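Local structure of putative peptidase (Chlamydophila abortus, 3CE2) at residues A[463-468]-A[596-601]; A[467-472]-A[541-546]; A[299-304]-A[601-606]. The protein probably acts as a zinc-dependent oligopeptidase of the M3B family, degrading a variety of small bioactive peptides. All coordinates share one frame; numbering follows the deposited sequence.

Interaction 1: residues A[463-468]-A[596-601]; sequences DTIFST and FCFIEK
Ile465 and Ile599 face each other where helix 451-487 passes helix 590-607, and their side chains slide past one another in opposite directions. Their CA atoms form the nearest backbone pair between 463-468 and 596-601, at 8.0 Å. In both residues the CA-CB bond points toward the partner segment. The overlap is closest where CG2 of Ile465 lies 3.6 Å from CD1 of Ile599. The same Ile465 CG2 also sits 3.7 Å from CG1 of Ile599, touching the extended branch at two successive carbons. Chi1 of -61° puts CG2 of Ile465 anti to its backbone nitrogen, and from there this short branch reaches the neighbour while CD1, on the other branch, reaches toward Phe598.

One aromatic ring flanks this pair on each of two opposite sides. Phe466 CE2 comes within 4.2 Å of Ile599 CG2, and Phe598 CE2 lies at the same 4.2 Å from Ile465 CD1; each methyl approaches its ring obliquely. The CA-CB bonds of both phenylalanines point neither at nor away from the other segment, and only the ring ends reach it. Beyond the contact, the Phe466 ring stacks on Phe470 and meets Tyr298, while Phe598 has a cation-pi partner in Lys602 and packs on Leu549 of helix 536-553.

The short axes come no closer than 11.7 Å and run at 139° to each other, closer to antiparallel than to perpendicular but well off it. At that spacing side chains alone bridge the gap. No hydrogen bond crosses, and all four touching residues are buried. Cohesion here therefore rests on dispersion and the hydrophobic effect, with the two isoleucines contributing most of the 158 Å² of buried surface and no polar group fixing the register.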
# COMPACT_ATOMS: atom_id res chain seq x y z
N ASP A 463 8.40 -12.15 -11.08
CA ASP A 463 6.94 -12.27 -10.96
C ASP A 463 6.37 -11.07 -10.18
O ASP A 463 5.36 -10.47 -10.57
CB ASP A 463 6.54 -13.58 -10.25
CG ASP A 463 6.79 -14.85 -11.12
OD1 ASP A 463 7.00 -14.76 -12.36
OD2 ASP A 463 6.76 -15.96 -10.52
N THR A 464 7.04 -10.74 -9.08
CA THR A 464 6.66 -9.62 -8.23
C THR A 464 6.76 -8.30 -8.99
O THR A 464 5.81 -7.51 -9.04
CB THR A 464 7.60 -9.54 -7.02
OG1 THR A 464 7.38 -10.68 -6.20
CG2 THR A 464 7.36 -8.29 -6.22
N ILE A 465 7.92 -8.07 -9.59
CA ILE A 465 8.12 -6.87 -10.38
C ILE A 465 7.08 -6.78 -11.51
O ILE A 465 6.42 -5.75 -11.69
CB ILE A 465 9.54 -6.81 -10.94
CG1 ILE A 465 10.54 -6.79 -9.80
CG2 ILE A 465 9.72 -5.57 -11.73
CD1 ILE A 465 11.98 -6.84 -10.26
N PHE A 466 6.91 -7.87 -12.24
CA PHE A 466 5.95 -7.83 -13.35
C PHE A 466 4.50 -7.69 -12.91
O PHE A 466 3.74 -7.03 -13.59
CB PHE A 466 6.16 -8.94 -14.38
CG PHE A 466 7.25 -8.62 -15.36
CD1 PHE A 466 6.99 -7.81 -16.46
CD2 PHE A 466 8.56 -9.06 -15.13
CE1 PHE A 466 8.00 -7.47 -17.33
CE2 PHE A 466 9.58 -8.72 -16.01
CZ PHE A 466 9.30 -7.93 -17.11
N SER A 467 4.12 -8.28 -11.78
CA SER A 467 2.75 -8.08 -11.33
C SER A 467 2.52 -6.75 -10.61
O SER A 467 1.43 -6.16 -10.71
CB SER A 467 2.25 -9.24 -10.47
OG SER A 467 2.79 -9.13 -9.18
N THR A 468 3.53 -6.25 -9.90
CA THR A 468 3.27 -5.01 -9.21
C THR A 468 3.58 -3.77 -10.05
O THR A 468 3.06 -2.69 -9.77
CB THR A 468 3.81 -4.93 -7.74
OG1 THR A 468 4.71 -3.83 -7.59
CG2 THR A 468 4.43 -6.22 -7.29
N PHE A 596 14.02 0.12 -14.83
CA PHE A 596 14.13 -0.78 -15.97
C PHE A 596 15.52 -1.41 -16.10
O PHE A 596 15.65 -2.59 -16.45
CB PHE A 596 13.76 -0.05 -17.26
CG PHE A 596 12.29 0.21 -17.40
CD1 PHE A 596 11.37 -0.63 -16.81
CD2 PHE A 596 11.83 1.26 -18.16
CE1 PHE A 596 10.02 -0.41 -16.96
CE2 PHE A 596 10.48 1.49 -18.31
CZ PHE A 596 9.57 0.64 -17.70
N CYS A 597 16.55 -0.65 -15.77
CA CYS A 597 17.90 -1.19 -15.74
C CYS A 597 18.02 -2.39 -14.83
O CYS A 597 18.55 -3.43 -15.21
CB CYS A 597 18.90 -0.12 -15.30
SG CYS A 597 19.21 1.08 -16.61
N PHE A 598 17.53 -2.22 -13.62
CA PHE A 598 17.53 -3.29 -12.65
C PHE A 598 16.82 -4.53 -13.20
O PHE A 598 17.30 -5.65 -13.05
CB PHE A 598 16.82 -2.81 -11.39
CG PHE A 598 16.84 -3.79 -10.27
CD1 PHE A 598 17.77 -3.67 -9.23
CD2 PHE A 598 15.93 -4.84 -10.24
CE1 PHE A 598 17.78 -4.57 -8.19
CE2 PHE A 598 15.95 -5.76 -9.20
CZ PHE A 598 16.88 -5.63 -8.18
N ILE A 599 15.68 -4.32 -13.83
CA ILE A 599 14.89 -5.43 -14.31
C ILE A 599 15.63 -6.13 -15.45
O ILE A 599 15.75 -7.36 -15.45
CB ILE A 599 13.50 -4.95 -14.73
CG1 ILE A 599 12.77 -4.41 -13.50
CG2 ILE A 599 12.70 -6.05 -15.35
CD1 ILE A 599 11.70 -3.45 -13.84
N GLU A 600 16.15 -5.34 -16.38
CA GLU A 600 16.89 -5.88 -17.51
C GLU A 600 18.02 -6.74 -17.04
O GLU A 600 18.26 -7.83 -17.58
CB GLU A 600 17.45 -4.73 -18.33
CG GLU A 600 18.21 -5.15 -19.56
CD GLU A 600 17.30 -5.56 -20.69
OE1 GLU A 600 16.44 -4.74 -21.08
OE2 GLU A 600 17.46 -6.71 -21.18
N LYS A 601 18.73 -6.28 -16.02
CA LYS A 601 19.86 -7.03 -15.55
C LYS A 601 19.41 -8.39 -15.06
O LYS A 601 20.08 -9.40 -15.30
CB LYS A 601 20.58 -6.30 -14.43
CG LYS A 601 21.90 -6.91 -14.13
CD LYS A 601 22.40 -6.51 -12.77
CE LYS A 601 23.60 -7.38 -12.42
NZ LYS A 601 23.76 -7.58 -10.97

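Interaction 2: residues A[467-472]-A[541-546]; sequences STLFRQ and GIIAAL
Leu469 and Thr468 meet Ile542 where two helices of the M3 peptidase domain pass next to its zinc site, which is built from His402 and His406 of the HExxH helix 394-416 together with Glu430. The side chain of Thr468 is about 11 Å from a bound zinc ion, and that of Ile542 about 8 Å from the side chain of Glu430, so the contact lies close to the site but does not reach the metal.

Leu469 carries most of the packing. Its CB lies 3.8 Å from Ile542 CG2, and its side chain meets Ile543 at about a right angle, with Leu469 CD2 4.0 Å from Ile543 CG1. Chi1 of -173° sends CG1 of Ile542 anti to the backbone nitrogen and tucks CG2 between that nitrogen and the carbonyl carbon. Thr468 OG1 is modelled 3.6 Å from the same Ile542 CG2, but the placement of the threonine side chain is doubtful. Within 467-472, Gln472 NE2 donates to Ser467 O over 3.0 Å at a nearly straight 167°, and the acceptor lies almost in the plane of the Gln472 amide.

The short axes approach to 9.8 Å, inclined at 135°. Helix 536-553 also packs on helix 431-447, where Ile542 touches Thr434, and on helices 278-289 and 590-607, where Ile543 rests on Leu284 and Ile592.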
# COMPACT_ATOMS: atom_id res chain seq x y z
N SER A 467 4.12 -8.28 -11.78
CA SER A 467 2.75 -8.08 -11.33
C SER A 467 2.52 -6.75 -10.61
O SER A 467 1.43 -6.16 -10.71
CB SER A 467 2.25 -9.24 -10.47
OG SER A 467 2.79 -9.13 -9.18
N THR A 468 3.53 -6.25 -9.90
CA THR A 468 3.27 -5.01 -9.21
C THR A 468 3.58 -3.77 -10.05
O THR A 468 3.06 -2.69 -9.77
CB THR A 468 3.81 -4.93 -7.74
OG1 THR A 468 4.71 -3.83 -7.59
CG2 THR A 468 4.43 -6.22 -7.29
N LEU A 469 4.38 -3.91 -11.09
CA LEU A 469 4.64 -2.75 -11.94
C LEU A 469 3.80 -2.76 -13.22
O LEU A 469 2.91 -1.91 -13.39
CB LEU A 469 6.12 -2.62 -12.23
CG LEU A 469 6.56 -1.72 -13.40
CD1 LEU A 469 5.73 -0.48 -13.49
CD2 LEU A 469 8.02 -1.35 -13.26
N PHE A 470 4.05 -3.71 -14.11
CA PHE A 470 3.36 -3.74 -15.41
C PHE A 470 1.86 -3.96 -15.32
O PHE A 470 1.07 -3.19 -15.89
CB PHE A 470 4.02 -4.75 -16.36
CG PHE A 470 5.34 -4.29 -16.88
CD1 PHE A 470 5.42 -3.58 -18.07
CD2 PHE A 470 6.49 -4.47 -16.14
CE1 PHE A 470 6.64 -3.10 -18.54
CE2 PHE A 470 7.71 -4.00 -16.61
CZ PHE A 470 7.78 -3.31 -17.81
N ARG A 471 1.47 -5.01 -14.60
CA ARG A 471 0.07 -5.33 -14.48
C ARG A 471 -0.69 -4.18 -13.84
O ARG A 471 -1.80 -3.89 -14.26
CB ARG A 471 -0.17 -6.63 -13.72
CG ARG A 471 -1.64 -7.01 -13.75
CD ARG A 471 -1.88 -8.49 -13.96
NE ARG A 471 -2.09 -9.25 -12.72
CZ ARG A 471 -3.29 -9.56 -12.20
NH1 ARG A 471 -3.36 -10.27 -11.08
NH2 ARG A 471 -4.40 -9.15 -12.80
N GLN A 472 -0.10 -3.50 -12.87
CA GLN A 472 -0.79 -2.34 -12.26
C GLN A 472 -0.93 -1.17 -13.22
O GLN A 472 -1.91 -0.42 -13.18
CB GLN A 472 -0.09 -1.89 -10.99
CG GLN A 472 0.14 -3.05 -10.02
CD GLN A 472 -1.16 -3.74 -9.64
OE1 GLN A 472 -2.13 -3.08 -9.30
NE2 GLN A 472 -1.18 -5.05 -9.71
N GLY A 541 5.63 3.38 -6.42
CA GLY A 541 6.36 2.80 -5.30
C GLY A 541 7.45 1.83 -5.73
O GLY A 541 8.62 1.99 -5.35
N ILE A 542 7.12 0.83 -6.53
CA ILE A 542 8.17 -0.11 -6.94
C ILE A 542 9.24 0.54 -7.83
O ILE A 542 10.45 0.24 -7.69
CB ILE A 542 7.62 -1.44 -7.53
CG1 ILE A 542 8.78 -2.41 -7.77
CG2 ILE A 542 6.88 -1.22 -8.83
CD1 ILE A 542 8.47 -3.83 -7.35
N ILE A 543 8.83 1.45 -8.71
CA ILE A 543 9.80 2.18 -9.50
C ILE A 543 10.77 2.92 -8.58
O ILE A 543 11.99 2.82 -8.72
CB ILE A 543 9.10 3.10 -10.51
CG1 ILE A 543 8.56 2.26 -11.66
CG2 ILE A 543 10.04 4.14 -11.06
CD1 ILE A 543 7.49 2.96 -12.45
N ALA A 544 10.25 3.64 -7.60
CA ALA A 544 11.13 4.38 -6.70
C ALA A 544 12.07 3.46 -5.93
O ALA A 544 13.25 3.77 -5.76
CB ALA A 544 10.33 5.21 -5.75
N ALA A 545 11.53 2.33 -5.44
CA ALA A 545 12.32 1.39 -4.64
C ALA A 545 13.46 0.83 -5.48
O ALA A 545 14.61 0.77 -5.03
CB ALA A 545 11.45 0.26 -4.14
N LEU A 546 13.13 0.45 -6.72
CA LEU A 546 14.11 -0.12 -7.62
C LEU A 546 15.17 0.90 -8.04
O LEU A 546 16.34 0.56 -8.17
CB LEU A 546 13.41 -0.70 -8.84
CG LEU A 546 12.60 -1.96 -8.56
CD1 LEU A 546 12.09 -2.46 -9.85
CD2 LEU A 546 13.45 -3.01 -7.89

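Interaction 3: residues A[299-304]-A[601-606]; sequences FSIKQR and KKIQEL
Ile301 packs against Ile603 and Leu606 where helix 292-306 meets the C-terminal helix 590-607, an apolar helix-helix contact of the M3 peptidase fold. Its two branches divide the work. CD1 extends to Ile603 CG2 at 3.7 Å and also approaches the backbone oxygen Ile603 O; CG2 lies 3.7 Å from Leu606 CD2. That second contact follows from chi1 of -66°, which turns CG2 anti to the backbone nitrogen of Ile301. Both pairs of side chains meet obliquely, and all three residues are buried. The CA atoms of Ile301 and Leu606, 8.1 Å apart, form the nearest backbone pair.

Polar side chains mark the solvent side of the contact, where Lys601, Gln604 and Arg304 are exposed. The CA-CB bond of Gln604 points away from 299-304. Glu605 OE2 takes part in a salt-bridge network along its own helix, 3.3 Å from Lys601 NZ in a weak bond and 3.6 Å from Lys602 NZ. Lys602, though buried, has a second acid partner in Asp442. On the other helix, Lys302 NZ donates to Val316 O and Ala318 O, joining helix 292-306 to a loop that follows it in the chain. At the outer margin the guanidinium of Arg304 folds back along its helix, so that Ser300 O lies over one face of it, nearer its border than its middle, 3.9 Å from the plane.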
# COMPACT_ATOMS: atom_id res chain seq x y z
N PHE A 299 8.53 -13.34 -20.24
CA PHE A 299 7.61 -14.45 -20.48
C PHE A 299 8.13 -15.53 -21.44
O PHE A 299 7.83 -16.70 -21.24
CB PHE A 299 6.23 -13.95 -20.90
CG PHE A 299 5.47 -13.28 -19.80
CD1 PHE A 299 5.91 -13.35 -18.47
CD2 PHE A 299 4.28 -12.59 -20.07
CE1 PHE A 299 5.21 -12.73 -17.43
CE2 PHE A 299 3.56 -11.96 -19.04
CZ PHE A 299 4.03 -12.03 -17.71
N SER A 300 8.90 -15.17 -22.47
CA SER A 300 9.42 -16.22 -23.36
C SER A 300 10.41 -17.08 -22.63
O SER A 300 10.51 -18.29 -22.87
CB SER A 300 10.11 -15.64 -24.59
OG SER A 300 9.74 -14.31 -24.77
N ILE A 301 11.19 -16.47 -21.75
CA ILE A 301 12.07 -17.29 -20.95
C ILE A 301 11.22 -18.30 -20.22
O ILE A 301 11.52 -19.48 -20.23
CB ILE A 301 12.83 -16.46 -19.93
CG1 ILE A 301 13.78 -15.50 -20.65
CG2 ILE A 301 13.57 -17.37 -18.96
CD1 ILE A 301 14.55 -14.63 -19.70
N LYS A 302 10.15 -17.83 -19.59
CA LYS A 302 9.24 -18.74 -18.88
C LYS A 302 8.68 -19.79 -19.83
O LYS A 302 8.69 -20.96 -19.48
CB LYS A 302 8.11 -17.98 -18.17
CG LYS A 302 8.46 -17.46 -16.80
CD LYS A 302 7.20 -17.38 -15.92
CE LYS A 302 7.50 -17.35 -14.43
NZ LYS A 302 6.26 -17.25 -13.64
N GLN A 303 8.23 -19.38 -21.02
CA GLN A 303 7.76 -20.36 -22.03
C GLN A 303 8.79 -21.41 -22.46
O GLN A 303 8.48 -22.61 -22.47
CB GLN A 303 7.19 -19.67 -23.27
CG GLN A 303 6.71 -20.67 -24.28
CD GLN A 303 6.26 -20.04 -25.60
OE1 GLN A 303 6.24 -18.82 -25.78
NE2 GLN A 303 5.87 -20.90 -26.55
N ARG A 304 10.00 -20.99 -22.84
CA ARG A 304 11.04 -21.95 -23.23
C ARG A 304 11.37 -22.88 -22.08
O ARG A 304 11.60 -24.07 -22.27
CB ARG A 304 12.33 -21.27 -23.72
CG ARG A 304 12.29 -20.84 -25.17
CD ARG A 304 13.60 -20.14 -25.62
NE ARG A 304 13.54 -18.68 -25.47
CZ ARG A 304 14.25 -17.98 -24.58
NH1 ARG A 304 15.10 -18.60 -23.77
NH2 ARG A 304 14.11 -16.65 -24.51
N LYS A 601 18.73 -6.28 -16.02
CA LYS A 601 19.86 -7.03 -15.55
C LYS A 601 19.41 -8.39 -15.06
O LYS A 601 20.08 -9.40 -15.30
CB LYS A 601 20.58 -6.30 -14.43
CG LYS A 601 21.90 -6.91 -14.13
CD LYS A 601 22.40 -6.51 -12.77
CE LYS A 601 23.60 -7.38 -12.42
NZ LYS A 601 23.76 -7.58 -10.97
N LYS A 602 18.28 -8.42 -14.37
CA LYS A 602 17.81 -9.65 -13.74
C LYS A 602 17.28 -10.61 -14.81
O LYS A 602 17.49 -11.82 -14.71
CB LYS A 602 16.70 -9.33 -12.74
CG LYS A 602 17.17 -8.65 -11.50
CD LYS A 602 17.60 -9.63 -10.46
CE LYS A 602 18.20 -8.94 -9.26
NZ LYS A 602 19.63 -8.70 -9.55
N ILE A 603 16.62 -10.07 -15.84
CA ILE A 603 16.15 -10.91 -16.92
C ILE A 603 17.33 -11.59 -17.60
O ILE A 603 17.27 -12.77 -17.92
CB ILE A 603 15.33 -10.13 -17.96
CG1 ILE A 603 14.04 -9.61 -17.33
CG2 ILE A 603 15.01 -10.99 -19.16
CD1 ILE A 603 13.18 -8.83 -18.27
N GLN A 604 18.43 -10.86 -17.78
CA GLN A 604 19.63 -11.42 -18.40
C GLN A 604 20.30 -12.46 -17.53
O GLN A 604 20.70 -13.50 -18.03
CB GLN A 604 20.64 -10.34 -18.78
CG GLN A 604 20.27 -9.57 -20.04
CD GLN A 604 21.10 -8.29 -20.19
OE1 GLN A 604 20.83 -7.45 -21.06
NE2 GLN A 604 22.11 -8.13 -19.33
N GLU A 605 20.42 -12.21 -16.22
CA GLU A 605 20.95 -13.27 -15.35
C GLU A 605 20.15 -14.55 -15.54
O GLU A 605 20.72 -15.61 -15.71
CB GLU A 605 20.91 -12.89 -13.87
CG GLU A 605 21.81 -11.75 -13.47
CD GLU A 605 21.86 -11.57 -11.96
OE1 GLU A 605 21.66 -12.57 -11.24
OE2 GLU A 605 22.12 -10.43 -11.49
N LEU A 606 18.83 -14.43 -15.52
CA LEU A 606 17.95 -15.59 -15.57
C LEU A 606 18.11 -16.30 -16.90
O LEU A 606 18.20 -17.53 -16.97
CB LEU A 606 16.49 -15.18 -15.39
CG LEU A 606 15.49 -16.33 -15.57
CD1 LEU A 606 15.64 -17.34 -14.46
CD2 LEU A 606 14.05 -15.84 -15.62

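Overall arrangement
All three contacts are largely apolar, and none has a hydrogen bond across it; interaction 2 alone brings a hydroxyl, the doubtfully placed Thr468 OG1, into the interface. Interactions 1 and 2 use overlapping turns of helix 451-487, their centres 8 Å apart; there Phe466 O probably accepts from Arg471 N, 3.2 Å away, matching a wider pi-type turn. Interactions 1 and 3 share helix 590-607 and are joined by the salt bridge of Asp463 OD1 with Lys302 NZ, 2.9 Å. Interactions 2 and 3 do not touch. From interaction 2, nearest the zinc site of His402, His406 and Glu430, through interaction 1 to peripheral interaction 3, centres lie about 12, 18 and 28 Å from the chain centre; exposed charges border the last.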